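Local coordinates for mannan endo-1,4-beta-mannosidase (Bacillus subtilis, PDB 3CBW), which catalyses the endo-hydrolysis of beta-1,4-mannosidic linkages in mannan, galactomannan and glucomannan during glucomannan degradation, at residues P173-W184 against R196-I207. The protein carries 3 engineered substitutions. Residues are numbered along the deposited sequence; the frame is centred on the assembly and turned at random.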
ATOM      1  N   PRO A 173       3.513   3.167   3.560  1.00  7.17           N
ATOM      2  CA  PRO A 173       3.854   3.139   4.982  1.00  7.42           C
ATOM      3  C   PRO A 173       2.737   3.719   5.853  1.00  7.02           C
ATOM      4  O   PRO A 173       1.950   4.554   5.391  1.00  7.97           O
ATOM      5  CB  PRO A 173       5.059   4.064   5.048  1.00  7.91           C
ATOM      6  CG  PRO A 173       4.744   5.133   4.022  1.00  8.06           C
ATOM      7  CD  PRO A 173       4.032   4.386   2.898  1.00  7.70           C
ATOM      8  N   LEU A 174       2.683   3.296   7.116  1.00  7.11           N
ATOM      9  CA  LEU A 174       1.853   3.971   8.125  1.00  7.46           C
ATOM     10  C   LEU A 174       0.386   4.020   7.719  1.00  7.78           C
ATOM     11  O   LEU A 174      -0.289   5.046   7.846  1.00  7.88           O
ATOM     12  CB  LEU A 174       2.379   5.379   8.403  1.00  8.28           C
ATOM     13  CG  LEU A 174       3.837   5.514   8.832  1.00  8.64           C
ATOM     14  CD1 LEU A 174       4.181   6.984   8.927  1.00 10.57           C
ATOM     15  CD2 LEU A 174       4.110   4.812  10.152  1.00  9.43           C
ATOM     16  N   HIS A 175      -0.121   2.872   7.274  1.00  7.06           N
ATOM     17  CA  HIS A 175      -1.485   2.770   6.768  1.00  7.26           C
ATOM     18  C   HIS A 175      -2.515   2.697   7.898  1.00  7.20           C
ATOM     19  O   HIS A 175      -2.179   2.432   9.060  1.00  7.34           O
ATOM     20  CB  HIS A 175      -1.591   1.557   5.843  1.00  7.48           C
ATOM     21  CG  HIS A 175      -1.337   0.246   6.513  1.00  7.23           C
ATOM     22  ND1 HIS A 175      -0.133  -0.082   7.111  1.00  8.78           N
ATOM     23  CD2 HIS A 175      -2.121  -0.855   6.604  1.00  7.98           C
ATOM     24  CE1 HIS A 175      -0.215  -1.316   7.583  1.00  8.92           C
ATOM     25  NE2 HIS A 175      -1.401  -1.813   7.273  1.00  8.59           N
ATOM     26  N   GLU A 176      -3.772   2.962   7.552  1.00  7.30           N
ATOM     27  CA  GLU A 176      -4.890   2.843   8.502  1.00  7.71           C
ATOM     28  C   GLU A 176      -4.674   3.667   9.768  1.00  7.39           C
ATOM     29  O   GLU A 176      -5.034   3.254  10.872  1.00  7.75           O
ATOM     30  CB  GLU A 176      -5.194   1.379   8.833  1.00  7.67           C
ATOM     31  CG  GLU A 176      -5.580   0.595   7.586  1.00  8.88           C
ATOM     32  CD  GLU A 176      -5.679  -0.909   7.778  1.00  8.31           C
ATOM     33  OE1 GLU A 176      -5.682  -1.402   8.930  1.00  9.87           O
ATOM     34  OE2 GLU A 176      -5.737  -1.620   6.737  1.00  8.22           O
ATOM     35  N   MET A 177      -4.091   4.842   9.583  1.00  7.77           N
ATOM     36  CA  MET A 177      -3.731   5.729  10.673  1.00  7.81           C
ATOM     37  C   MET A 177      -4.936   6.352  11.377  1.00  8.27           C
ATOM     38  O   MET A 177      -4.804   6.827  12.506  1.00  8.60           O
ATOM     39  CB  MET A 177      -2.777   6.811  10.163  1.00  8.65           C
ATOM     40  CG  MET A 177      -3.421   7.958   9.357  1.00  8.61           C
ATOM     41  SD  MET A 177      -4.366   7.603   7.782  1.00  6.00           S
ATOM     42  CE  MET A 177      -3.029   6.908   6.717  1.00  9.02           C
ATOM     43  N   ASN A 178      -6.091   6.374  10.707  1.00  7.58           N
ATOM     44  CA  ASN A 178      -7.330   6.830  11.335  1.00  7.51           C
ATOM     45  C   ASN A 178      -8.008   5.718  12.126  1.00  8.23           C
ATOM     46  O   ASN A 178      -9.015   5.963  12.793  1.00  9.04           O
ATOM     47  CB  ASN A 178      -8.291   7.449  10.306  1.00  7.54           C
ATOM     48  CG  ASN A 178      -8.676   6.484   9.205  1.00  8.13           C
ATOM     49  OD1 ASN A 178      -7.891   5.618   8.828  1.00  8.18           O
ATOM     50  ND2 ASN A 178      -9.863   6.672   8.636  1.00  9.10           N
ATOM     51  N   GLY A 179      -7.447   4.508  12.051  1.00  8.31           N
ATOM     52  CA  GLY A 179      -7.858   3.421  12.929  1.00  8.98           C
ATOM     53  C   GLY A 179      -7.143   3.524  14.263  1.00  9.59           C
ATOM     54  O   GLY A 179      -6.199   4.306  14.432  1.00 11.75           O
ATOM     55  N   GLU A 180      -7.573   2.692  15.200  1.00  9.47           N
ATOM     56  CA  GLU A 180      -7.108   2.776  16.575  1.00 10.03           C
ATOM     57  C   GLU A 180      -6.313   1.544  16.980  1.00 10.10           C
ATOM     58  O   GLU A 180      -6.037   1.347  18.161  1.00 11.40           O
ATOM     59  CB  GLU A 180      -8.292   3.054  17.528  1.00 10.71           C
ATOM     60  CG  GLU A 180      -9.290   1.900  17.713  1.00 11.47           C
ATOM     61  CD  GLU A 180     -10.339   1.763  16.606  1.00 11.05           C
ATOM     62  OE1 GLU A 180     -10.372   2.559  15.643  1.00 11.07           O
ATOM     63  OE2 GLU A 180     -11.152   0.827  16.708  1.00 12.97           O
ATOM     64  N   TRP A 181      -5.923   0.727  16.006  1.00  9.47           N
ATOM     65  CA  TRP A 181      -5.217  -0.526  16.282  1.00  9.73           C
ATOM     66  C   TRP A 181      -3.683  -0.400  16.203  1.00 10.20           C
ATOM     67  O   TRP A 181      -2.990  -0.829  17.128  1.00 11.78           O
ATOM     68  CB  TRP A 181      -5.775  -1.676  15.430  1.00 10.01           C
ATOM     69  CG  TRP A 181      -6.051  -1.335  13.998  1.00  9.41           C
ATOM     70  CD1 TRP A 181      -5.198  -1.507  12.939  1.00  9.46           C
ATOM     71  CD2 TRP A 181      -7.259  -0.787  13.458  1.00  9.58           C
ATOM     72  NE1 TRP A 181      -5.797  -1.095  11.776  1.00  9.05           N
ATOM     73  CE2 TRP A 181      -7.063  -0.654  12.063  1.00  9.32           C
ATOM     74  CE3 TRP A 181      -8.495  -0.413  14.010  1.00 10.04           C
ATOM     75  CZ2 TRP A 181      -8.042  -0.148  11.216  1.00  9.65           C
ATOM     76  CZ3 TRP A 181      -9.473   0.092  13.164  1.00 10.15           C
ATOM     77  CH2 TRP A 181      -9.238   0.225  11.777  1.00  9.80           C
ATOM     78  N   PHE A 182      -3.145   0.212  15.151  1.00  8.78           N
ATOM     79  CA  PHE A 182      -1.684   0.351  15.028  1.00  8.90           C
ATOM     80  C   PHE A 182      -1.147   1.470  15.912  1.00  9.00           C
ATOM     81  O   PHE A 182      -1.813   2.480  16.132  1.00  9.05           O
ATOM     82  CB  PHE A 182      -1.282   0.619  13.582  1.00  9.00           C
ATOM     83  CG  PHE A 182      -1.635  -0.492  12.623  1.00  8.90           C
ATOM     84  CD1 PHE A 182      -1.278  -1.813  12.890  1.00 10.30           C
ATOM     85  CD2 PHE A 182      -2.272  -0.202  11.424  1.00  8.60           C
ATOM     86  CE1 PHE A 182      -1.585  -2.839  11.984  1.00 10.44           C
ATOM     87  CE2 PHE A 182      -2.577  -1.210  10.514  1.00  9.61           C
ATOM     88  CZ  PHE A 182      -2.227  -2.521  10.794  1.00 10.07           C
ATOM     89  N   TRP A 183       0.086   1.306  16.380  1.00  8.90           N
ATOM     90  CA  TRP A 183       0.660   2.280  17.308  1.00  8.79           C
ATOM     91  C   TRP A 183       0.752   3.697  16.727  1.00  8.59           C
ATOM     92  O   TRP A 183       0.722   4.678  17.473  1.00  8.92           O
ATOM     93  CB  TRP A 183       2.025   1.814  17.818  1.00  9.23           C
ATOM     94  CG  TRP A 183       3.105   1.680  16.768  1.00  8.56           C
ATOM     95  CD1 TRP A 183       3.475   0.534  16.120  1.00  8.64           C
ATOM     96  CD2 TRP A 183       3.968   2.717  16.267  1.00  8.56           C
ATOM     97  NE1 TRP A 183       4.513   0.787  15.248  1.00  8.62           N
ATOM     98  CE2 TRP A 183       4.835   2.115  15.318  1.00  8.17           C
ATOM     99  CE3 TRP A 183       4.095   4.090  16.519  1.00  8.60           C
ATOM    100  CZ2 TRP A 183       5.792   2.844  14.609  1.00  8.83           C
ATOM    101  CZ3 TRP A 183       5.067   4.816  15.811  1.00  9.55           C
ATOM    102  CH2 TRP A 183       5.899   4.182  14.880  1.00  9.13           C
ATOM    103  N   TRP A 184       0.871   3.809  15.404  1.00  8.54           N
ATOM    104  CA  TRP A 184       1.046   5.113  14.765  1.00  8.69           C
ATOM    105  C   TRP A 184      -0.265   5.869  14.519  1.00  8.85           C
ATOM    106  O   TRP A 184      -0.246   7.014  14.059  1.00  9.91           O
ATOM    107  CB  TRP A 184       1.818   4.958  13.454  1.00  8.94           C
ATOM    108  CG  TRP A 184       1.158   4.036  12.452  1.00  8.16           C
ATOM    109  CD1 TRP A 184       0.144   4.351  11.575  1.00  8.26           C
ATOM    110  CD2 TRP A 184       1.507   2.670  12.196  1.00  8.17           C
ATOM    111  NE1 TRP A 184      -0.165   3.251  10.813  1.00  7.49           N
ATOM    112  CE2 TRP A 184       0.657   2.209  11.166  1.00  7.52           C
ATOM    113  CE3 TRP A 184       2.440   1.782  12.760  1.00  8.76           C
ATOM    114  CZ2 TRP A 184       0.727   0.906  10.665  1.00  7.67           C
ATOM    115  CZ3 TRP A 184       2.495   0.484  12.280  1.00  9.13           C
ATOM    116  CH2 TRP A 184       1.639   0.058  11.238  1.00  9.04           C
ATOM    117  N   ARG A 196      -2.407  14.214  17.923  1.00 11.29           N
ATOM    118  CA  ARG A 196      -2.075  12.952  17.247  1.00 10.77           C
ATOM    119  C   ARG A 196      -2.034  13.124  15.727  1.00 10.06           C
ATOM    120  O   ARG A 196      -1.135  12.586  15.066  1.00  9.89           O
ATOM    121  CB  ARG A 196      -3.032  11.829  17.654  1.00 10.83           C
ATOM    122  CG  ARG A 196      -2.775  10.476  16.975  1.00 10.57           C
ATOM    123  CD  ARG A 196      -1.378   9.920  17.227  1.00 10.09           C
ATOM    124  NE  ARG A 196      -1.023   9.881  18.650  1.00 10.48           N
ATOM    125  CZ  ARG A 196      -0.927   8.779  19.391  1.00 10.00           C
ATOM    126  NH1 ARG A 196      -1.161   7.565  18.877  1.00  9.84           N
ATOM    127  NH2 ARG A 196      -0.580   8.898  20.667  1.00 10.96           N
ATOM    128  N   ILE A 197      -2.993  13.857  15.170  1.00 10.17           N
ATOM    129  CA  ILE A 197      -3.031  14.117  13.736  1.00 10.77           C
ATOM    130  C   ILE A 197      -1.742  14.838  13.304  1.00 10.84           C
ATOM    131  O   ILE A 197      -1.115  14.460  12.305  1.00 10.63           O
ATOM    132  CB  ILE A 197      -4.307  14.914  13.366  1.00 10.74           C
ATOM    133  CG1 ILE A 197      -5.543  14.019  13.510  1.00 11.62           C
ATOM    134  CG2 ILE A 197      -4.209  15.532  11.964  1.00 11.97           C
ATOM    135  CD1 ILE A 197      -6.863  14.772  13.593  1.00 13.75           C
ATOM    136  N   SER A 198      -1.326  15.850  14.070  1.00 11.16           N
ATOM    137  CA  SER A 198      -0.096  16.581  13.766  1.00 11.73           C
ATOM    138  C   SER A 198       1.133  15.677  13.841  1.00 11.07           C
ATOM    139  O   SER A 198       2.014  15.710  12.962  1.00 11.17           O
ATOM    140  CB  SER A 198       0.070  17.753  14.729  1.00 12.73           C
ATOM    141  OG  SER A 198       1.291  18.412  14.465  1.00 15.35           O
ATOM    142  N   LEU A 199       1.198  14.873  14.897  1.00 10.55           N
ATOM    143  CA  LEU A 199       2.322  13.966  15.083  1.00 10.20           C
ATOM    144  C   LEU A 199       2.396  12.904  13.982  1.00  9.70           C
ATOM    145  O   LEU A 199       3.493  12.546  13.534  1.00  9.59           O
ATOM    146  CB  LEU A 199       2.270  13.313  16.467  1.00 10.66           C
ATOM    147  CG  LEU A 199       2.408  14.267  17.664  1.00 12.08           C
ATOM    148  CD1 LEU A 199       2.123  13.514  18.969  1.00 13.81           C
ATOM    149  CD2 LEU A 199       3.784  14.937  17.714  1.00 14.65           C
ATOM    150  N   TYR A 200       1.242  12.400  13.552  1.00  9.40           N
ATOM    151  CA  TYR A 200       1.227  11.457  12.453  1.00  9.40           C
ATOM    152  C   TYR A 200       1.859  12.076  11.202  1.00  9.49           C
ATOM    153  O   TYR A 200       2.692  11.444  10.528  1.00  8.87           O
ATOM    154  CB  TYR A 200      -0.190  10.981  12.118  1.00  9.28           C
ATOM    155  CG  TYR A 200      -0.153  10.127  10.869  1.00  8.61           C
ATOM    156  CD1 TYR A 200       0.133   8.770  10.957  1.00  8.60           C
ATOM    157  CD2 TYR A 200      -0.319  10.691   9.598  1.00  8.22           C
ATOM    158  CE1 TYR A 200       0.230   7.976   9.813  1.00  8.11           C
ATOM    159  CE2 TYR A 200      -0.222   9.911   8.463  1.00  8.39           C
ATOM    160  CZ  TYR A 200       0.054   8.557   8.576  1.00  8.05           C
ATOM    161  OH  TYR A 200       0.133   7.801   7.431  1.00  8.69           O
ATOM    162  N   LYS A 201       1.438  13.291  10.866  1.00  9.45           N
ATOM    163  CA  LYS A 201       1.979  13.954   9.688  1.00  9.91           C
ATOM    164  C   LYS A 201       3.488  14.096   9.806  1.00 10.08           C
ATOM    165  O   LYS A 201       4.205  13.878   8.828  1.00 10.08           O
ATOM    166  CB  LYS A 201       1.313  15.304   9.442  1.00 10.76           C
ATOM    167  CG  LYS A 201      -0.146  15.207   9.056  1.00 12.08           C
ATOM    168  CD  LYS A 201      -0.716  16.592   8.922  1.00 15.61           C
ATOM    169  CE  LYS A 201      -2.211  16.581   8.903  1.00 18.33           C
ATOM    170  NZ  LYS A 201      -2.713  17.957   9.139  1.00 19.39           N
ATOM    171  N   GLN A 202       3.970  14.443  10.997  1.00 10.03           N
ATOM    172  CA  GLN A 202       5.405  14.535  11.245  1.00 10.15           C
ATOM    173  C   GLN A 202       6.101  13.199  11.033  1.00  9.69           C
ATOM    174  O   GLN A 202       7.180  13.146  10.444  1.00  9.92           O
ATOM    175  CB  GLN A 202       5.653  15.057  12.652  1.00 10.58           C
ATOM    176  CG  GLN A 202       5.240  16.502  12.825  1.00 12.66           C
ATOM    177  CD  GLN A 202       5.349  16.966  14.263  1.00 16.27           C
ATOM    178  OE1 GLN A 202       6.403  16.853  14.876  1.00 17.42           O
ATOM    179  NE2 GLN A 202       4.250  17.476  14.812  1.00 17.75           N
ATOM    180  N   LEU A 203       5.479  12.114  11.484  1.00  9.18           N
ATOM    181  CA  LEU A 203       6.064  10.789  11.328  1.00  9.48           C
ATOM    182  C   LEU A 203       6.121  10.358   9.861  1.00  9.35           C
ATOM    183  O   LEU A 203       7.129   9.812   9.403  1.00  9.90           O
ATOM    184  CB  LEU A 203       5.289   9.771  12.170  1.00  9.70           C
ATOM    185  CG  LEU A 203       5.814   8.330  12.141  1.00  9.60           C
ATOM    186  CD1 LEU A 203       7.232   8.217  12.715  1.00 12.08           C
ATOM    187  CD2 LEU A 203       4.865   7.417  12.899  1.00 10.58           C
ATOM    188  N   TYR A 204       5.046  10.611   9.124  1.00  8.95           N
ATOM    189  CA  TYR A 204       5.028  10.282   7.715  1.00  9.18           C
ATOM    190  C   TYR A 204       6.141  11.059   7.000  1.00  9.31           C
ATOM    191  O   TYR A 204       6.903  10.484   6.211  1.00  9.10           O
ATOM    192  CB  TYR A 204       3.659  10.595   7.127  1.00  9.87           C
ATOM    193  CG  TYR A 204       3.507  10.157   5.696  1.00  9.45           C
ATOM    194  CD1 TYR A 204       2.688   9.085   5.351  1.00  9.55           C
ATOM    195  CD2 TYR A 204       4.168  10.844   4.679  1.00 11.22           C
ATOM    196  CE1 TYR A 204       2.548   8.709   4.005  1.00 10.32           C
ATOM    197  CE2 TYR A 204       4.051  10.479   3.378  1.00 12.19           C
ATOM    198  CZ  TYR A 204       3.258   9.418   3.039  1.00 10.35           C
ATOM    199  OH  TYR A 204       3.146   9.131   1.706  1.00 12.49           O
ATOM    200  N   LYS A 205       6.248  12.356   7.278  1.00  9.27           N
ATOM    201  CA  LYS A 205       7.281  13.175   6.645  1.00  9.94           C
ATOM    202  C   LYS A 205       8.684  12.736   7.049  1.00 10.01           C
ATOM    203  O   LYS A 205       9.598  12.789   6.236  1.00 10.39           O
ATOM    204  CB  LYS A 205       7.065  14.644   6.958  1.00 10.92           C
ATOM    205  CG  LYS A 205       5.815  15.216   6.345  1.00 12.34           C
ATOM    206  CD  LYS A 205       5.727  16.668   6.725  1.00 17.64           C
ATOM    207  CE  LYS A 205       4.367  17.242   6.527  1.00 20.70           C
ATOM    208  NZ  LYS A 205       4.358  18.609   7.118  1.00 23.81           N
ATOM    209  N   LYS A 206       8.851  12.286   8.289  1.00  9.77           N
ATOM    210  CA  LYS A 206      10.142  11.773   8.749  1.00 10.69           C
ATOM    211  C   LYS A 206      10.549  10.545   7.931  1.00 10.31           C
ATOM    212  O   LYS A 206      11.701  10.407   7.506  1.00 10.42           O
ATOM    213  CB  LYS A 206      10.042  11.427  10.227  1.00 11.48           C
ATOM    214  CG  LYS A 206      11.290  10.853  10.853  1.00 13.24           C
ATOM    215  CD  LYS A 206      11.082  10.732  12.359  1.00 16.01           C
ATOM    216  CE  LYS A 206      12.298  10.226  13.058  1.00 18.08           C
ATOM    217  NZ  LYS A 206      13.294  11.306  13.320  1.00 18.77           N
ATOM    218  N   ILE A 207       9.596   9.653   7.687  1.00  9.84           N
ATOM    219  CA  ILE A 207       9.892   8.491   6.862  1.00  9.65           C
ATOM    220  C   ILE A 207      10.147   8.912   5.408  1.00  8.73           C
ATOM    221  O   ILE A 207      11.071   8.404   4.766  1.00  8.72           O
ATOM    222  CB  ILE A 207       8.798   7.415   6.971  1.00  9.76           C
ATOM    223  CG1 ILE A 207       8.752   6.872   8.408  1.00 10.79           C
ATOM    224  CG2 ILE A 207       9.023   6.308   5.930  1.00 10.51           C
ATOM    225  CD1 ILE A 207       7.740   5.768   8.633  1.00 11.90           C
TER
HETATM  226  O   HOH W   1      -0.999   4.808  19.587  1.00 10.53           O
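Tyr200, with CG trans to its backbone N (chi1 174°), extends from helix 194-214 into the loop 173-184, while Met177, with bends at its second and third torsions, lays its chain across that ring. Met177 CG sits almost over the ring centre, 3.7 Å from the Tyr200 centroid, a CH-pi contact, and Met177 SD, 5.0 Å from the same Tyr200 centroid, makes an oblique Met-aromatic contact. At the far end of the ring, Tyr200 OH donates a 2.8 Å hydrogen bond to Leu174 O, approaching at a C=O...O angle of 136°; the hydroxyl lies 27° out of the carbonyl plane.

Leu174 sends CD1 to the helix backbone, 3.6 Å from Tyr204 CA, and tip to tip against Ile207 CD1. Leu203 CD2 lies 4.0 Å from Trp184 CB and also meets the six-membered ring of Trp183. Nearer the start of the helix segment a water bridges Trp183 O and Arg196 NH1, which also bonds Gly185 O, while Arg196 NE bonds Asn131 OD1. Tyr134 OH of helix 131-138 hydrogen-bonds Trp184 O.

The loop follows strand 169-172 of the TIM barrel and carries Glu176, the probable proton donor. Trp184 NE1 bonds His175 O at 2.8 Å, so the successive carbonyls of Leu174 and His175 are held by Tyr200 OH and Trp184 NE1, a second shell consistent with fixing the backbone that presents His175 and Glu176 to the active site.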